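Local coordinates for beta-fructofuranosidase (Arthrobacter, PDB 3WPU), which belongs to the levansucrase/invertase family and is a carbohydrate-active enzyme that probably has a five-bladed beta-propeller as its core, at residues T231-T235 with I305-L310; N243-F248 with D335-Q341; K348-I354 with V370-D376. All coordinates share one frame. Numbering follows the deposited sequence.

Contact 1: T231-T235 with I305-L310; sequences TYYQT and IGNVGL
From T231 to T235 the chain forms an irregular loop laid across the strand at I305-L310, with Y233 CA 7.5 Å from G309 CA. Y232 has helix-like backbone angles (-101°, -42°), and its carbonyl O receives a weak hydrogen bond of 3.3 Å from N307 ND2. Y233 then extends (-120°, 129°) and, with chi1 m, sends its ring over the strand, where Y233 CD1 lies 3.6 Å from N307 ND2. At the ring tip Y233 OH accepts a hydrogen bond from L310 N at 3.2 Å and also binds L324 O on the adjacent strand. Y233 OH can lie 3.1 Å from G309 CA because G309 lacks a side chain; an ideal CB would sit 2.7 Å from Y233 CE1. Q234, extended with chi1 and chi2 t, brings NE2 to 3.7 Å from I305 CD1 and bonds M269 O through the same amide. Here the long loop joining strands 213-226 and 245-250 packs on strand 305-313, which lies between 260-266 and 321-331 in its sheet, consistent with an interblade connection in a beta-propeller.

Contact 2: N243-F248 with D335-Q341; sequences NFRDPF and DQTERPQ
Two residues with left-handed backbone angles face each other, D246 (74°, 64°) and R339 (42°, 55°), their CA atoms 5.4 Å apart. The segments run side by side, end-to-end directions only 7° apart, yet no backbone-to-backbone hydrogen bond joins them. Side chains and water do so instead. D246, chi1 m, accepts R339 N at OD2 (3.1 Å), just where the second segment turns a corner. R245 leaves its backbone with chi1 p and an otherwise extended chain until chi4 of -83°, which brings NH2 to E338 OE1 at 3.3 Å in a straight, salt-bridging hydrogen bond; a weak one of 3.1 Å runs from R245 NH2 to Q336 OE1. Water 1 completes this network, accepting from R245 NE at 2.8 Å and lying 2.6 Å from D246 OD2 and 2.7 Å from E338 OE1. Further on, water 2 donates to D246 O (2.8 Å) and P340 O (2.7 Å), bridging the gap between the two backbones. The polar run ends at F248, chi1 t, whose ring face receives Q341 CB in a CH-pi contact, 3.8 Å from the centroid.

R245, D246 and P247 form the Arg-Asp-Pro motif of this family. D246 OD1 binds a glycerol, probably from the crystallisation liquor, which suggests a pocket, and E338 OE2 bonds Y421 OH. Strand 245-250 edges a sheet beside 260-266, and 340-345 pairs with 348-355 in the next; 245-250 and 340-345 lie side by side without pairing, consistent with inner strands of adjacent propeller blades.

Contact 3: K348-I354 with V370-D376; sequences KSYLFTI and VYGFVGD
V370 fills the hollow between F352 and I354, with V370 CG1 3.8 Å from F352 CD1 and V370 CG2 3.9 Å from I354 CD1. F352 CD1, chi1 m, comes within 3.8 Å of G372 CA, where an ideal CB would lie 2.7 Å from F352 CD1. Farther along this face V374 CG2 presses onto the Y350 ring, 3.6 Å from its centroid, as a CH-pi contact. On the other face the edge of the F373 ring meets T353 CG2, 3.9 Å from F373 CE2, and F373 CD2 packs 4.3 Å from L351 CG.

Beneath these bumps the strands run antiparallel at 158°. S349-G375, L351-F373 and T353-Y371 are hydrogen-bonded pairs: S349 N to G375 O is 2.9 Å, L351 N to F373 O 2.8 Å, T353 N to Y371 O 2.8 Å; F373 N to L351 O (2.9 Å) is weak. Beyond the ladder K348 NZ salt-bridges D376 OD1 at 2.8 Å. Strand 348-355 also pairs with 340-345, and 369-375 with 391-394; W28 meets F373 and Y371, and strands 423-425 and 454-458 pack on the Y350-F352-I354 face.

In the fold
All three contacts are largely buried, but contact 2 lies closest to the centre of the chain, its centre about 8 Å away, against 12 Å for contact 3 and 17 Å for contact 1. Its charged, hydrated chemistry contrasts with the regular ladder and apolar faces of contact 3, whose solvent-exposed D376 carries the salt bridge at one end. Contact 1 is dominated by Y233, with smaller contributions from Y232 and Q234. Contacts 1 and 2 reach the sheet holding strands 245-250 and 305-313; contacts 2 and 3 share the next one. V308 CG1 touches P340 CB at 3.7 Å, and E338 O lies 2.6 Å from T353 OG1, probably hydrogen-bonded, so the contacts touch one another.

Contact 1: T231-T235 with I305-L310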
loop_
_atom_site.group_PDB
_atom_site.type_symbol
_atom_site.label_atom_id
_atom_site.label_comp_id
_atom_site.label_asym_id
_atom_site.label_seq_id
_atom_site.Cartn_x
_atom_site.Cartn_y
_atom_site.Cartn_z
ATOM N N THR A 231 24.029 3.558 1.809
ATOM C CA THR A 231 24.338 4.624 0.859
ATOM C C THR A 231 23.072 5.257 0.289
ATOM O O THR A 231 22.982 6.480 0.207
ATOM C CB THR A 231 25.236 4.092 -0.279
ATOM O OG1 THR A 231 26.463 3.634 0.290
ATOM C CG2 THR A 231 25.550 5.181 -1.274
ATOM N N TYR A 232 22.093 4.429 -0.082
ATOM C CA TYR A 232 20.794 4.907 -0.544
ATOM C C TYR A 232 19.718 4.809 0.548
ATOM O O TYR A 232 18.896 5.700 0.673
ATOM C CB TYR A 232 20.325 4.091 -1.744
ATOM C CG TYR A 232 21.233 4.176 -2.964
ATOM C CD1 TYR A 232 21.739 5.387 -3.399
ATOM C CD2 TYR A 232 21.509 3.061 -3.691
ATOM C CE1 TYR A 232 22.537 5.463 -4.524
ATOM C CE2 TYR A 232 22.310 3.130 -4.815
ATOM C CZ TYR A 232 22.818 4.340 -5.214
ATOM O OH TYR A 232 23.626 4.430 -6.364
ATOM N N TYR A 233 19.721 3.700 1.275
ATOM C CA TYR A 233 18.664 3.422 2.270
ATOM C C TYR A 233 19.301 3.274 3.626
ATOM O O TYR A 233 20.289 2.539 3.802
ATOM C CB TYR A 233 17.813 2.211 1.819
ATOM C CG TYR A 233 17.361 2.435 0.427
ATOM C CD1 TYR A 233 16.445 3.432 0.128
ATOM C CD2 TYR A 233 17.968 1.766 -0.634
ATOM C CE1 TYR A 233 16.064 3.713 -1.156
ATOM C CE2 TYR A 233 17.602 2.033 -1.931
ATOM C CZ TYR A 233 16.686 3.024 -2.207
ATOM O OH TYR A 233 16.360 3.349 -3.498
ATOM N N GLN A 234 18.745 4.020 4.586
ATOM C CA GLN A 234 19.262 4.091 5.941
ATOM C C GLN A 234 19.279 2.721 6.641
ATOM O O GLN A 234 18.367 1.919 6.472
ATOM C CB GLN A 234 18.389 5.041 6.752
ATOM C CG GLN A 234 19.017 5.501 8.046
ATOM C CD GLN A 234 18.078 6.351 8.878
ATOM O OE1 GLN A 234 16.952 5.947 9.138
ATOM N NE2 GLN A 234 18.539 7.553 9.286
ATOM N N THR A 235 20.330 2.472 7.422
ATOM C CA THR A 235 20.487 1.209 8.133
ATOM C C THR A 235 20.229 1.372 9.634
ATOM O O THR A 235 20.123 2.482 10.141
ATOM C CB THR A 235 21.915 0.677 8.034
ATOM O OG1 THR A 235 22.783 1.606 8.691
ATOM C CG2 THR A 235 22.341 0.489 6.578
ATOM N N ILE A 305 13.115 11.847 7.728
ATOM C CA ILE A 305 13.843 11.734 6.446
ATOM C C ILE A 305 13.448 10.447 5.708
ATOM O O ILE A 305 14.293 9.605 5.317
ATOM C CB ILE A 305 15.370 11.844 6.644
ATOM C CG1 ILE A 305 15.882 10.821 7.680
ATOM C CG2 ILE A 305 15.758 13.248 7.066
ATOM C CD1 ILE A 305 17.385 10.712 7.780
ATOM N N GLY A 306 12.147 10.300 5.502
ATOM C CA GLY A 306 11.615 9.184 4.768
ATOM C C GLY A 306 11.985 9.256 3.303
ATOM O O GLY A 306 12.176 10.345 2.759
ATOM N N ASN A 307 12.065 8.096 2.689
ATOM C CA ASN A 307 12.191 8.013 1.240
ATOM C C ASN A 307 11.439 6.839 0.627
ATOM O O ASN A 307 10.939 5.937 1.323
ATOM C CB ASN A 307 13.658 8.121 0.738
ATOM C CG ASN A 307 14.512 6.881 1.012
ATOM O OD1 ASN A 307 14.035 5.866 1.500
ATOM N ND2 ASN A 307 15.802 6.970 0.669
ATOM N N VAL A 308 11.384 6.844 -0.699
ATOM C CA VAL A 308 10.832 5.752 -1.458
ATOM C C VAL A 308 11.951 5.250 -2.341
ATOM O O VAL A 308 12.511 5.999 -3.141
ATOM C CB VAL A 308 9.606 6.142 -2.330
ATOM C CG1 VAL A 308 9.191 4.970 -3.183
ATOM C CG2 VAL A 308 8.455 6.578 -1.420
ATOM N N GLY A 309 12.252 3.972 -2.167
ATOM C CA GLY A 309 13.302 3.297 -2.924
ATOM C C GLY A 309 12.838 2.609 -4.180
ATOM O O GLY A 309 11.652 2.371 -4.397
ATOM N N LEU A 310 13.814 2.325 -5.050
ATOM C CA LEU A 310 13.608 1.592 -6.294
ATOM C C LEU A 310 14.675 0.486 -6.356
ATOM O O LEU A 310 15.825 0.683 -5.906
ATOM C CB LEU A 310 13.777 2.519 -7.503
ATOM C CG LEU A 310 13.377 1.927 -8.859
ATOM C CD1 LEU A 310 11.890 1.627 -8.981
ATOM C CD2 LEU A 310 13.834 2.849 -9.990
#

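Contact 2: N243-F248 with D335-Q341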
loop_
_atom_site.group_PDB
_atom_site.type_symbol
_atom_site.label_atom_id
_atom_site.label_comp_id
_atom_site.label_asym_id
_atom_site.label_seq_id
_atom_site.Cartn_x
_atom_site.Cartn_y
_atom_site.Cartn_z
ATOM N N ASN A 243 13.305 2.752 8.831
ATOM C CA ASN A 243 12.232 2.132 8.073
ATOM C C ASN A 243 12.768 1.467 6.825
ATOM O O ASN A 243 13.597 2.041 6.135
ATOM C CB ASN A 243 11.223 3.209 7.674
ATOM C CG ASN A 243 10.673 3.949 8.877
ATOM O OD1 ASN A 243 10.878 5.157 9.056
ATOM N ND2 ASN A 243 9.970 3.231 9.691
ATOM N N PHE A 244 12.269 0.274 6.535
ATOM C CA PHE A 244 12.709 -0.491 5.339
ATOM C C PHE A 244 11.716 -1.615 5.163
ATOM O O PHE A 244 11.729 -2.580 5.919
ATOM C CB PHE A 244 14.140 -1.026 5.483
ATOM C CG PHE A 244 14.671 -1.634 4.210
ATOM C CD1 PHE A 244 15.265 -0.844 3.244
ATOM C CD2 PHE A 244 14.577 -2.999 4.001
ATOM C CE1 PHE A 244 15.706 -1.418 2.055
ATOM C CE2 PHE A 244 15.044 -3.571 2.837
ATOM C CZ PHE A 244 15.611 -2.774 1.867
ATOM N N ARG A 245 10.770 -1.436 4.260
ATOM C CA ARG A 245 9.666 -2.387 4.123
ATOM C C ARG A 245 8.784 -2.118 2.925
ATOM O O ARG A 245 8.966 -1.113 2.225
ATOM C CB ARG A 245 8.794 -2.358 5.417
ATOM C CG ARG A 245 8.206 -1.011 5.779
ATOM C CD ARG A 245 7.343 -1.166 7.038
ATOM N NE ARG A 245 6.849 0.105 7.531
ATOM C CZ ARG A 245 7.508 0.957 8.303
ATOM N NH1 ARG A 245 8.728 0.690 8.753
ATOM N NH2 ARG A 245 6.914 2.077 8.688
ATOM N N ASP A 246 7.851 -3.044 2.704
ATOM C CA ASP A 246 6.681 -2.903 1.827
ATOM C C ASP A 246 7.030 -2.963 0.313
ATOM O O ASP A 246 6.766 -1.992 -0.395
ATOM C CB ASP A 246 5.937 -1.593 2.068
ATOM C CG ASP A 246 5.468 -1.402 3.521
ATOM O OD1 ASP A 246 5.451 -2.381 4.284
ATOM O OD2 ASP A 246 5.207 -0.209 3.907
ATOM N N PRO A 247 7.530 -4.110 -0.165
ATOM C CA PRO A 247 7.880 -4.242 -1.600
ATOM C C PRO A 247 6.639 -4.349 -2.508
ATOM O O PRO A 247 5.739 -5.171 -2.264
ATOM C CB PRO A 247 8.654 -5.561 -1.640
ATOM C CG PRO A 247 8.087 -6.347 -0.514
ATOM C CD PRO A 247 7.922 -5.331 0.573
ATOM N N PHE A 248 6.627 -3.545 -3.574
ATOM C CA PHE A 248 5.619 -3.590 -4.631
ATOM C C PHE A 248 6.362 -3.710 -5.972
ATOM O O PHE A 248 7.127 -2.814 -6.294
ATOM C CB PHE A 248 4.793 -2.287 -4.608
ATOM C CG PHE A 248 3.843 -2.131 -5.781
ATOM C CD1 PHE A 248 2.558 -2.629 -5.714
ATOM C CD2 PHE A 248 4.252 -1.513 -6.966
ATOM C CE1 PHE A 248 1.669 -2.514 -6.777
ATOM C CE2 PHE A 248 3.362 -1.374 -8.026
ATOM C CZ PHE A 248 2.089 -1.890 -7.954
ATOM N N ASP A 335 8.845 11.270 8.324
ATOM C CA ASP A 335 9.570 10.062 8.693
ATOM C C ASP A 335 9.207 8.877 7.800
ATOM O O ASP A 335 10.034 7.984 7.574
ATOM C CB ASP A 335 9.199 9.704 10.159
ATOM C CG ASP A 335 9.980 8.521 10.709
ATOM O OD1 ASP A 335 11.217 8.411 10.475
ATOM O OD2 ASP A 335 9.336 7.692 11.405
ATOM N N GLN A 336 7.966 8.865 7.328
ATOM C CA GLN A 336 7.369 7.653 6.789
ATOM C C GLN A 336 6.532 7.874 5.533
ATOM O O GLN A 336 5.426 8.357 5.582
ATOM C CB GLN A 336 6.536 6.988 7.897
ATOM C CG GLN A 336 7.367 6.360 8.981
ATOM C CD GLN A 336 6.535 5.439 9.847
ATOM O OE1 GLN A 336 7.059 4.572 10.503
ATOM N NE2 GLN A 336 5.217 5.598 9.793
ATOM N N THR A 337 7.104 7.544 4.368
ATOM C CA THR A 337 6.352 7.442 3.147
ATOM C C THR A 337 6.115 5.935 2.965
ATOM O O THR A 337 6.945 5.215 2.408
ATOM C CB THR A 337 7.195 8.017 1.985
ATOM O OG1 THR A 337 8.545 7.577 2.148
ATOM C CG2 THR A 337 7.211 9.546 2.036
ATOM N N GLU A 338 5.001 5.444 3.498
ATOM C CA GLU A 338 4.758 4.017 3.588
ATOM C C GLU A 338 4.071 3.435 2.355
ATOM O O GLU A 338 3.428 4.167 1.593
ATOM C CB GLU A 338 3.887 3.730 4.820
ATOM C CG GLU A 338 4.496 4.275 6.078
ATOM C CD GLU A 338 3.731 3.850 7.306
ATOM O OE1 GLU A 338 3.833 2.667 7.688
ATOM O OE2 GLU A 338 3.112 4.736 7.924
ATOM N N ARG A 339 4.161 2.117 2.206
ATOM C CA ARG A 339 3.436 1.396 1.191
ATOM C C ARG A 339 3.389 2.042 -0.200
ATOM O O ARG A 339 2.325 2.266 -0.795
ATOM C CB ARG A 339 2.021 1.130 1.684
ATOM C CG ARG A 339 1.494 -0.041 0.968
ATOM C CD ARG A 339 0.125 -0.460 1.402
ATOM N NE ARG A 339 -0.183 -1.607 0.576
ATOM C CZ ARG A 339 -1.169 -2.445 0.798
ATOM N NH1 ARG A 339 -2.023 -2.249 1.828
ATOM N NH2 ARG A 339 -1.320 -3.445 -0.037
ATOM N N PRO A 340 4.568 2.324 -0.740
ATOM C CA PRO A 340 4.586 2.950 -2.053
ATOM C C PRO A 340 4.115 1.984 -3.147
ATOM O O PRO A 340 4.362 0.775 -3.094
ATOM C CB PRO A 340 6.053 3.308 -2.237
ATOM C CG PRO A 340 6.789 2.284 -1.442
ATOM C CD PRO A 340 5.917 2.091 -0.208
ATOM N N GLN A 341 3.424 2.539 -4.130
ATOM C CA GLN A 341 3.107 1.807 -5.364
ATOM C C GLN A 341 3.187 2.764 -6.524
ATOM O O GLN A 341 3.025 3.957 -6.368
ATOM C CB GLN A 341 1.712 1.183 -5.328
ATOM C CG GLN A 341 0.607 2.205 -5.095
ATOM C CD GLN A 341 -0.777 1.616 -4.961
ATOM O OE1 GLN A 341 -1.418 1.776 -3.895
ATOM N NE2 GLN A 341 -1.274 0.965 -6.018
HETATM O O HOH W 1 4.347 0.399 6.321
HETATM O O HOH W 2 4.210 -1.098 -1.131
#

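Contact 3: K348-I354 with V370-D376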
loop_
_atom_site.group_PDB
_atom_site.type_symbol
_atom_site.label_atom_id
_atom_site.label_comp_id
_atom_site.label_asym_id
_atom_site.label_seq_id
_atom_site.Cartn_x
_atom_site.Cartn_y
_atom_site.Cartn_z
ATOM N N LYS A 348 1.539 8.554 -17.765
ATOM C CA LYS A 348 2.185 9.046 -16.558
ATOM C C LYS A 348 2.485 7.922 -15.582
ATOM O O LYS A 348 1.814 6.899 -15.573
ATOM C CB LYS A 348 1.268 10.030 -15.814
ATOM C CG LYS A 348 0.937 11.308 -16.566
ATOM C CD LYS A 348 2.137 12.197 -16.787
ATOM C CE LYS A 348 1.732 13.519 -17.428
ATOM N NZ LYS A 348 2.834 14.495 -17.467
ATOM N N SER A 349 3.496 8.164 -14.743
ATOM C CA SER A 349 3.755 7.368 -13.567
ATOM C C SER A 349 3.183 8.109 -12.362
ATOM O O SER A 349 3.590 9.246 -12.091
ATOM C CB SER A 349 5.261 7.201 -13.376
ATOM O OG SER A 349 5.550 6.539 -12.161
ATOM N N TYR A 350 2.251 7.473 -11.660
ATOM C CA TYR A 350 1.735 7.976 -10.384
ATOM C C TYR A 350 2.388 7.172 -9.268
ATOM O O TYR A 350 2.280 5.943 -9.245
ATOM C CB TYR A 350 0.223 7.813 -10.301
ATOM C CG TYR A 350 -0.529 8.803 -11.149
ATOM C CD1 TYR A 350 -0.924 10.040 -10.637
ATOM C CD2 TYR A 350 -0.778 8.546 -12.498
ATOM C CE1 TYR A 350 -1.591 10.971 -11.426
ATOM C CE2 TYR A 350 -1.459 9.477 -13.288
ATOM C CZ TYR A 350 -1.851 10.681 -12.759
ATOM O OH TYR A 350 -2.506 11.625 -13.548
ATOM N N LEU A 351 3.036 7.860 -8.336
ATOM C CA LEU A 351 3.595 7.202 -7.186
ATOM C C LEU A 351 2.635 7.567 -6.059
ATOM O O LEU A 351 2.427 8.750 -5.813
ATOM C CB LEU A 351 4.995 7.729 -6.888
ATOM C CG LEU A 351 5.570 7.467 -5.493
ATOM C CD1 LEU A 351 5.595 5.994 -5.179
ATOM C CD2 LEU A 351 6.943 8.090 -5.307
ATOM N N PHE A 352 2.020 6.561 -5.459
ATOM C CA PHE A 352 1.166 6.758 -4.284
ATOM C C PHE A 352 1.851 6.189 -3.046
ATOM O O PHE A 352 2.439 5.126 -3.071
ATOM C CB PHE A 352 -0.191 6.102 -4.471
ATOM C CG PHE A 352 -1.060 6.747 -5.509
ATOM C CD1 PHE A 352 -1.604 8.015 -5.293
ATOM C CD2 PHE A 352 -1.309 6.106 -6.720
ATOM C CE1 PHE A 352 -2.438 8.592 -6.211
ATOM C CE2 PHE A 352 -2.139 6.696 -7.655
ATOM C CZ PHE A 352 -2.678 7.953 -7.416
ATOM N N THR A 353 1.695 6.896 -1.930
ATOM C CA THR A 353 2.270 6.453 -0.677
ATOM C C THR A 353 1.300 6.886 0.420
ATOM O O THR A 353 0.380 7.661 0.160
ATOM C CB THR A 353 3.706 7.008 -0.510
ATOM O OG1 THR A 353 4.362 6.403 0.616
ATOM C CG2 THR A 353 3.698 8.525 -0.383
ATOM N N ILE A 354 1.495 6.318 1.587
ATOM C CA ILE A 354 0.636 6.558 2.753
ATOM C C ILE A 354 1.453 7.196 3.860
ATOM O O ILE A 354 2.587 6.783 4.083
ATOM C CB ILE A 354 0.087 5.206 3.269
ATOM C CG1 ILE A 354 -0.324 4.276 2.092
ATOM C CG2 ILE A 354 -1.044 5.458 4.243
ATOM C CD1 ILE A 354 -1.329 4.852 1.135
ATOM N N VAL A 370 -3.574 8.993 1.931
ATOM C CA VAL A 370 -2.845 8.799 0.681
ATOM C C VAL A 370 -2.275 10.092 0.150
ATOM O O VAL A 370 -3.007 11.054 -0.103
ATOM C CB VAL A 370 -3.773 8.216 -0.429
ATOM C CG1 VAL A 370 -2.951 7.956 -1.693
ATOM C CG2 VAL A 370 -4.478 6.962 0.059
ATOM N N TYR A 371 -0.981 10.043 -0.145
ATOM C CA TYR A 371 -0.272 11.119 -0.807
ATOM C C TYR A 371 0.161 10.572 -2.148
ATOM O O TYR A 371 0.376 9.364 -2.286
ATOM C CB TYR A 371 0.895 11.601 0.071
ATOM C CG TYR A 371 0.354 12.318 1.293
ATOM C CD1 TYR A 371 -0.074 11.606 2.392
ATOM C CD2 TYR A 371 0.184 13.700 1.286
ATOM C CE1 TYR A 371 -0.607 12.245 3.500
ATOM C CE2 TYR A 371 -0.361 14.350 2.381
ATOM C CZ TYR A 371 -0.787 13.621 3.463
ATOM O OH TYR A 371 -1.325 14.321 4.539
ATOM N N GLY A 372 0.212 11.440 -3.137
ATOM C CA GLY A 372 0.644 11.010 -4.462
ATOM C C GLY A 372 1.358 12.050 -5.251
ATOM O O GLY A 372 1.356 13.249 -4.937
ATOM N N PHE A 373 1.978 11.560 -6.328
ATOM C CA PHE A 373 2.984 12.285 -7.092
ATOM C C PHE A 373 2.915 11.807 -8.539
ATOM O O PHE A 373 2.720 10.627 -8.763
ATOM C CB PHE A 373 4.381 12.020 -6.505
ATOM C CG PHE A 373 4.472 12.284 -5.026
ATOM C CD1 PHE A 373 4.907 13.502 -4.533
ATOM C CD2 PHE A 373 4.073 11.291 -4.143
ATOM C CE1 PHE A 373 4.945 13.747 -3.168
ATOM C CE2 PHE A 373 4.102 11.522 -2.783
ATOM C CZ PHE A 373 4.536 12.747 -2.297
ATOM N N VAL A 374 3.049 12.710 -9.517
ATOM C CA VAL A 374 2.930 12.285 -10.901
ATOM C C VAL A 374 4.093 12.792 -11.721
ATOM O O VAL A 374 4.589 13.888 -11.502
ATOM C CB VAL A 374 1.587 12.769 -11.511
ATOM C CG1 VAL A 374 1.472 14.288 -11.584
ATOM C CG2 VAL A 374 1.365 12.112 -12.863
ATOM N N GLY A 375 4.510 11.973 -12.682
ATOM C CA GLY A 375 5.566 12.429 -13.572
ATOM C C GLY A 375 5.593 11.594 -14.803
ATOM O O GLY A 375 4.768 10.717 -15.007
ATOM N N ASP A 376 6.589 11.864 -15.640
ATOM C CA ASP A 376 6.685 11.219 -16.933
ATOM C C ASP A 376 7.456 9.902 -16.974
ATOM O O ASP A 376 7.588 9.305 -18.038
ATOM C CB ASP A 376 7.314 12.211 -17.928
ATOM C CG ASP A 376 6.359 13.334 -18.304
ATOM O OD1 ASP A 376 5.132 13.139 -18.249
ATOM O OD2 ASP A 376 6.846 14.402 -18.718
HETATM O O HOH W 3 4.760 16.361 -18.938
#